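Local coordinates for XRE-family like protein (Pseudomonas syringae pv. tomato, PDB 3F6W) that probably binds DNA through a five-helix, XRE-family domain of the helix-turn-helix class, and is found here as a two-chain assembly, at residues A14-L19 with E48-R53; L20-A25 with R64-D69; L37-S42 with V56-D61. All coordinates share one frame; numbering follows the deposited sequence.

Overall arrangement
Three contacts join the first four helices of a small helix-turn-helix domain, and their centres lie about 12 to 13 Å apart. Contacts 1 and 2 use successive turns of helix 3-26: the first meets the turn after helix 41-48, the second the end of helix 56-66. A salt bridge joins them, with R23 NE 2.6 Å from E48 OE2. Contact 1 is linked to contact 3 by a second one, R52 NH2 lying 3.0 Å from E58 OE2, and by F59 of helix 56-66 packing on L15 and L19. Contacts 2 and 3 share helix 56-66, on neighbouring segments that do not touch. Contact 3, bridged by water, lies at the surface.

Contact 1. Residues A14-L19 with E48-R53; sequences ALLDLL and ENAERR
With chi1 at -66° and chi2 at -175°, L16 sets CG anti to its own carbonyl carbon and carries CD1 outward from helix 3-26 onto the turn that follows helix 41-48. There CD1 meets A50 CB at 3.8 Å, the one apolar side-chain contact between A14-L19 and E48-R53. The same methyl lies 4.1 Å from E48 O, so a single branch of the leucine touches both the methyl of A50 and the backbone carbonyl of E48. A50 lies where the chain turns: its phi is positive, 60°, and two backbone bonds run back into the last helical turn, a Schellman motif. The nearest pair of CA atoms is L16 CA and E48 CA, 6.3 Å apart. E48 flanks the leucine, but its carboxylate is committed to helix 3-26 and helix 30-37, through a salt bridge to R23 and a hydrogen bond to Q30. A50 also packs on Q13, one turn back along helix 3-26. No hydrogen bond crosses between the two segments, which implies that dispersion and burial of L16 hold this small interface, while a polar link is made nearby by E48 and R23.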
# COMPACT_ATOMS: atom_id res chain seq x y z
N ALA A 14 5.19 4.92 -2.47
CA ALA A 14 4.63 5.56 -3.66
C ALA A 14 4.98 7.04 -3.68
O ALA A 14 5.35 7.59 -4.71
CB ALA A 14 3.10 5.34 -3.73
N LEU A 15 4.88 7.69 -2.52
CA LEU A 15 5.33 9.07 -2.42
C LEU A 15 6.81 9.23 -2.79
O LEU A 15 7.17 10.15 -3.54
CB LEU A 15 5.07 9.64 -1.02
CG LEU A 15 5.35 11.14 -0.88
CD1 LEU A 15 4.52 11.91 -1.89
CD2 LEU A 15 5.03 11.59 0.54
N LEU A 16 7.67 8.34 -2.31
CA LEU A 16 9.08 8.41 -2.72
C LEU A 16 9.24 8.23 -4.24
O LEU A 16 10.07 8.90 -4.87
CB LEU A 16 9.94 7.38 -1.98
CG LEU A 16 10.12 7.55 -0.46
CD1 LEU A 16 11.09 6.49 0.05
CD2 LEU A 16 10.59 8.97 -0.11
N ASP A 17 8.48 7.30 -4.80
CA ASP A 17 8.47 7.05 -6.25
C ASP A 17 8.13 8.35 -6.99
O ASP A 17 8.83 8.76 -7.92
CB ASP A 17 7.44 5.95 -6.56
CG ASP A 17 7.55 5.37 -7.97
OD1 ASP A 17 8.55 5.64 -8.68
OD2 ASP A 17 6.61 4.60 -8.36
N LEU A 18 7.07 9.02 -6.55
CA LEU A 18 6.67 10.29 -7.16
C LEU A 18 7.72 11.36 -7.00
O LEU A 18 7.92 12.17 -7.92
CB LEU A 18 5.33 10.78 -6.59
CG LEU A 18 4.13 9.89 -6.94
CD1 LEU A 18 2.92 10.25 -6.08
CD2 LEU A 18 3.80 9.97 -8.44
N LEU A 19 8.39 11.39 -5.85
CA LEU A 19 9.39 12.43 -5.61
C LEU A 19 10.61 12.22 -6.49
O LEU A 19 11.23 13.18 -6.95
CB LEU A 19 9.84 12.45 -4.15
CG LEU A 19 8.91 13.10 -3.14
CD1 LEU A 19 9.41 12.84 -1.74
CD2 LEU A 19 8.81 14.59 -3.41
N GLU A 48 15.69 9.33 -0.45
CA GLU A 48 15.26 8.57 -1.65
C GLU A 48 15.39 7.06 -1.49
O GLU A 48 14.58 6.30 -2.03
CB GLU A 48 15.96 9.07 -2.92
CG GLU A 48 15.73 10.56 -3.17
CD GLU A 48 16.26 11.05 -4.51
OE1 GLU A 48 17.06 10.35 -5.14
OE2 GLU A 48 15.87 12.15 -4.93
N ASN A 49 16.40 6.62 -0.75
CA ASN A 49 16.61 5.20 -0.52
C ASN A 49 15.78 4.62 0.61
O ASN A 49 15.92 3.45 0.93
CB ASN A 49 18.09 4.93 -0.23
CG ASN A 49 18.99 5.36 -1.37
OD1 ASN A 49 18.52 5.61 -2.48
ND2 ASN A 49 20.29 5.45 -1.10
N ALA A 50 14.93 5.44 1.24
CA ALA A 50 14.15 5.03 2.40
C ALA A 50 14.98 4.59 3.60
O ALA A 50 14.56 3.72 4.37
CB ALA A 50 13.15 3.94 2.03
N GLU A 51 16.15 5.20 3.75
CA GLU A 51 17.01 4.93 4.90
C GLU A 51 16.88 6.01 5.99
O GLU A 51 17.56 5.97 7.01
CB GLU A 51 18.47 4.80 4.46
CG GLU A 51 18.70 3.69 3.43
CD GLU A 51 18.63 2.30 4.03
OE1 GLU A 51 18.51 2.18 5.27
N ARG A 52 16.01 6.99 5.76
CA ARG A 52 15.63 7.93 6.82
C ARG A 52 14.19 8.34 6.54
O ARG A 52 13.76 8.25 5.41
CB ARG A 52 16.55 9.15 6.85
CG ARG A 52 16.32 10.14 5.74
CD ARG A 52 17.14 11.44 5.91
NE ARG A 52 16.85 12.19 7.14
CZ ARG A 52 15.79 12.97 7.32
NH1 ARG A 52 14.88 13.10 6.37
NH2 ARG A 52 15.62 13.62 8.46
N ARG A 53 13.47 8.80 7.56
CA ARG A 53 12.05 9.13 7.40
C ARG A 53 11.87 10.62 7.10
O ARG A 53 12.47 11.47 7.75
CB ARG A 53 11.24 8.79 8.66
CG ARG A 53 11.56 7.46 9.33
CD ARG A 53 11.13 6.28 8.48
NE ARG A 53 9.76 6.37 7.99
CZ ARG A 53 9.33 5.73 6.91
NH1 ARG A 53 10.17 4.95 6.22
NH2 ARG A 53 8.08 5.85 6.50

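Contact 2. Residues L20-A25 with R64-D69; sequences LEARSA and RGIGTD
I66 packs against A22 and R23 where a Schellman motif ends helix 56-66 of this helix-turn-helix domain, bringing the end of that helix against helix 3-26. From the CB of I66, which points toward L20-A25, the side chain forks. CG2 goes to the aliphatic start of the arginine, lying 3.9 Å from R23 CB and 4.0 Å from R23 CG. The two side chains cross at about a right angle. The other branch, CG1, sits between the backbone N and the carbonyl carbon, chi1 56°, and extends straight on to CD1. That tip reaches the methyl of A22 and also lies 4.0 Å from R23 N, over the backbone of helix 3-26. L33 of helix 30-37 packs on both I66 and R23, making this a three-helix junction. Beyond its apolar root R23 bends at chi3, 65°, and its end leads away to a salt bridge with E48 and a hydrogen bond to I28 O. The motif itself consists of G67, with a phi of 97°, T68 N bonded to C63 O, and a weak bond from G67 N to R64 O. Across the two segments the shortest approach is that of I66 CD1 to A22 CB, 3.7 Å.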
# COMPACT_ATOMS: atom_id res chain seq x y z
N LEU A 20 10.97 10.96 -6.69
CA LEU A 20 12.11 10.65 -7.55
C LEU A 20 11.75 11.02 -8.98
O LEU A 20 12.55 11.65 -9.68
CB LEU A 20 12.48 9.17 -7.45
CG LEU A 20 13.60 8.66 -8.36
CD1 LEU A 20 14.89 9.44 -8.11
CD2 LEU A 20 13.82 7.17 -8.11
N GLU A 21 10.55 10.65 -9.42
CA GLU A 21 10.09 11.08 -10.74
C GLU A 21 10.21 12.60 -10.89
O GLU A 21 10.66 13.10 -11.93
CB GLU A 21 8.63 10.67 -10.92
CG GLU A 21 8.05 10.98 -12.29
CD GLU A 21 6.72 10.25 -12.46
OE1 GLU A 21 5.73 10.71 -11.87
OE2 GLU A 21 6.68 9.22 -13.15
N ALA A 22 9.78 13.33 -9.87
CA ALA A 22 9.80 14.79 -9.91
C ALA A 22 11.22 15.36 -9.96
O ALA A 22 11.50 16.27 -10.73
CB ALA A 22 9.01 15.39 -8.75
N ARG A 23 12.12 14.82 -9.14
CA ARG A 23 13.49 15.36 -9.15
C ARG A 23 14.16 15.08 -10.49
O ARG A 23 14.81 15.95 -11.08
CB ARG A 23 14.35 14.81 -8.01
CG ARG A 23 15.79 15.35 -8.07
CD ARG A 23 16.68 14.83 -6.94
NE ARG A 23 16.91 13.39 -7.00
CZ ARG A 23 17.65 12.77 -7.91
NH1 ARG A 23 18.25 13.46 -8.87
NH2 ARG A 23 17.80 11.45 -7.86
N SER A 24 14.01 13.84 -10.95
CA SER A 24 14.54 13.45 -12.25
C SER A 24 13.98 14.33 -13.37
O SER A 24 14.72 14.73 -14.27
CB SER A 24 14.24 11.98 -12.54
OG SER A 24 14.63 11.62 -13.86
N ALA A 25 12.68 14.61 -13.34
CA ALA A 25 12.06 15.44 -14.38
C ALA A 25 12.60 16.86 -14.35
O ALA A 25 12.69 17.52 -15.39
CB ALA A 25 10.55 15.48 -14.20
N ARG A 64 9.75 22.10 -2.77
CA ARG A 64 10.11 23.44 -3.23
C ARG A 64 11.49 23.42 -3.87
O ARG A 64 11.74 24.10 -4.86
CB ARG A 64 10.04 24.46 -2.08
CG ARG A 64 8.71 25.19 -1.96
CD ARG A 64 7.63 24.29 -1.42
NE ARG A 64 6.32 24.94 -1.32
CZ ARG A 64 5.76 25.32 -0.18
NH1 ARG A 64 6.39 25.15 0.97
NH2 ARG A 64 4.56 25.89 -0.19
N GLY A 65 12.39 22.61 -3.31
CA GLY A 65 13.75 22.54 -3.83
C GLY A 65 13.81 21.98 -5.25
O GLY A 65 14.70 22.33 -6.03
N ILE A 66 12.87 21.12 -5.58
CA ILE A 66 12.83 20.58 -6.94
C ILE A 66 11.86 21.34 -7.86
O ILE A 66 11.85 21.12 -9.06
CB ILE A 66 12.51 19.09 -6.97
CG1 ILE A 66 11.20 18.80 -6.24
CG2 ILE A 66 13.64 18.30 -6.35
CD1 ILE A 66 10.88 17.31 -6.20
N GLY A 67 11.06 22.22 -7.29
CA GLY A 67 10.16 23.03 -8.09
C GLY A 67 8.74 22.51 -8.18
O GLY A 67 7.95 23.00 -8.98
N THR A 68 8.40 21.51 -7.37
CA THR A 68 7.06 20.93 -7.43
C THR A 68 6.21 21.28 -6.21
O THR A 68 6.68 21.27 -5.08
CB THR A 68 7.09 19.40 -7.64
OG1 THR A 68 5.75 18.91 -7.74
CG2 THR A 68 7.80 18.72 -6.49
N ASP A 69 4.93 21.58 -6.47
CA ASP A 69 3.99 22.01 -5.44
C ASP A 69 3.68 20.85 -4.48
O ASP A 69 3.12 19.84 -4.89
CB ASP A 69 2.70 22.51 -6.11
CG ASP A 69 1.68 23.04 -5.13
OD1 ASP A 69 1.75 22.72 -3.93
OD2 ASP A 69 0.78 23.79 -5.57

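Contact 3. Residues L37-S42 with V56-D61; sequences LGRPQS and VIEFMD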
# COMPACT_ATOMS: atom_id res chain seq x y z
N LEU A 37 18.79 22.86 -0.35
CA LEU A 37 18.16 22.62 0.96
C LEU A 37 19.09 23.09 2.07
O LEU A 37 18.67 23.26 3.21
CB LEU A 37 17.86 21.13 1.15
CG LEU A 37 16.83 20.47 0.22
CD1 LEU A 37 16.58 19.01 0.60
CD2 LEU A 37 15.53 21.25 0.23
N GLY A 38 20.35 23.27 1.74
CA GLY A 38 21.35 23.55 2.75
C GLY A 38 21.58 22.35 3.66
O GLY A 38 21.80 22.50 4.85
N ARG A 39 21.53 21.15 3.07
CA ARG A 39 21.79 19.90 3.80
C ARG A 39 22.82 19.04 3.05
O ARG A 39 23.04 19.25 1.85
CB ARG A 39 20.47 19.12 3.98
CG ARG A 39 19.45 19.85 4.87
CD ARG A 39 18.10 19.18 4.79
NE ARG A 39 17.05 19.82 5.58
CZ ARG A 39 16.69 19.42 6.80
NH1 ARG A 39 17.34 18.43 7.40
NH2 ARG A 39 15.70 20.03 7.44
N PRO A 40 23.44 18.08 3.74
CA PRO A 40 24.41 17.19 3.09
C PRO A 40 23.71 16.36 2.03
O PRO A 40 22.50 16.17 2.15
CB PRO A 40 24.88 16.26 4.22
CG PRO A 40 24.46 16.93 5.48
CD PRO A 40 23.23 17.72 5.16
N GLN A 41 24.43 15.89 1.03
CA GLN A 41 23.81 15.05 0.00
C GLN A 41 23.21 13.80 0.62
O GLN A 41 22.22 13.27 0.12
CB GLN A 41 24.81 14.64 -1.07
CG GLN A 41 24.21 13.65 -2.07
CD GLN A 41 25.17 13.25 -3.17
OE1 GLN A 41 26.20 13.88 -3.35
NE2 GLN A 41 24.82 12.20 -3.91
N SER A 42 23.82 13.33 1.70
CA SER A 42 23.33 12.12 2.36
C SER A 42 21.86 12.28 2.77
O SER A 42 21.12 11.30 2.77
CB SER A 42 24.19 11.76 3.58
OG SER A 42 24.28 12.84 4.50
N VAL A 56 6.64 15.95 7.28
CA VAL A 56 5.91 16.79 6.34
C VAL A 56 6.63 18.13 6.13
O VAL A 56 6.57 18.72 5.04
CB VAL A 56 4.44 17.00 6.76
CG1 VAL A 56 4.35 17.86 8.01
CG2 VAL A 56 3.64 17.61 5.60
N ILE A 57 7.35 18.59 7.15
CA ILE A 57 8.12 19.82 7.00
C ILE A 57 9.25 19.65 5.99
O ILE A 57 9.39 20.45 5.06
CB ILE A 57 8.70 20.32 8.34
CG1 ILE A 57 7.58 20.52 9.37
CG2 ILE A 57 9.51 21.60 8.13
CD1 ILE A 57 6.49 21.42 8.89
N GLU A 58 10.05 18.61 6.16
CA GLU A 58 11.12 18.31 5.21
C GLU A 58 10.56 18.10 3.82
O GLU A 58 11.14 18.56 2.82
CB GLU A 58 11.91 17.08 5.66
CG GLU A 58 12.50 17.24 7.05
CD GLU A 58 13.00 15.95 7.66
OE1 GLU A 58 12.48 14.86 7.30
OE2 GLU A 58 13.92 16.04 8.50
N PHE A 59 9.41 17.41 3.75
CA PHE A 59 8.74 17.14 2.48
C PHE A 59 8.39 18.43 1.75
O PHE A 59 8.66 18.56 0.54
CB PHE A 59 7.47 16.30 2.72
CG PHE A 59 6.59 16.16 1.50
CD1 PHE A 59 6.91 15.25 0.51
CD2 PHE A 59 5.45 16.96 1.35
CE1 PHE A 59 6.09 15.12 -0.61
CE2 PHE A 59 4.64 16.84 0.23
CZ PHE A 59 4.96 15.92 -0.75
N MSE A 60 7.77 19.38 2.45
CA MSE A 60 7.47 20.65 1.80
C MSE A 60 8.74 21.25 1.20
O MSE A 60 8.73 21.69 0.05
CB MSE A 60 6.77 21.62 2.76
CG MSE A 60 5.35 21.20 3.14
SE MSE A 60 4.36 22.66 3.99
CE MSE A 60 5.40 22.78 5.64
N ASP A 61 9.83 21.26 1.96
CA ASP A 61 11.06 21.93 1.50
C ASP A 61 11.69 21.18 0.32
O ASP A 61 12.25 21.78 -0.60
CB ASP A 61 12.09 22.03 2.64
CG ASP A 61 11.63 22.95 3.79
OD1 ASP A 61 10.60 23.65 3.66
OD2 ASP A 61 12.31 22.94 4.85
O HOH W 1 15.14 21.72 4.40
O HOH W 2 15.59 18.07 9.58
O HOH W 3 13.39 21.60 6.92
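E58 CG approaches the R39 guanidinium obliquely across this surface contact, while L37 packs on D61 beside them. The guanidinium of R39 is carried out on an extended chain: chi2 is 169° and chi3 is -179°, which takes the charged end well beyond the backbone of the turn and toward helix 56-66. Across the two segments its nearest carbon is E58 CG, 4.3 Å from R39 NH2. The acid does not bond to the arginine directly. E58 OE2 is 4.3 Å from R39 NH1 and lies well out of the guanidinium plane, so no N-H points at it and the pairing is one of charge alone. Three waters at the edge of the guanidinium, in its plane, make the connection instead. One accepts from R39 NH1 at 2.8 Å and donates to E58 OE2; two others accept from R39 NE and R39 NH2, and both donate to D61 OD2. This carboxylate oxygen is therefore gripped by two waters, the shorter bond running 2.7 Å from water 3 to D61 OD2. Both acids probably help to balance the charge of R39 through water, while E58 OE2 also forms a direct salt bridge with R52 NH2. Beside the water bridges, L37 turns CD2 against the backbone of helix 56-66, 3.4 Å from D61 O. F43 touches both parts of the contact: it makes a cation-pi contact with R39 and packs on L37 and E58. L37 closes helix 30-37, G38 turns the chain by a Schellman motif, and helix 41-48 follows; two short helices joined by a tight turn and backed by a further helix are the arrangement of the helix-turn-helix in XRE-family proteins.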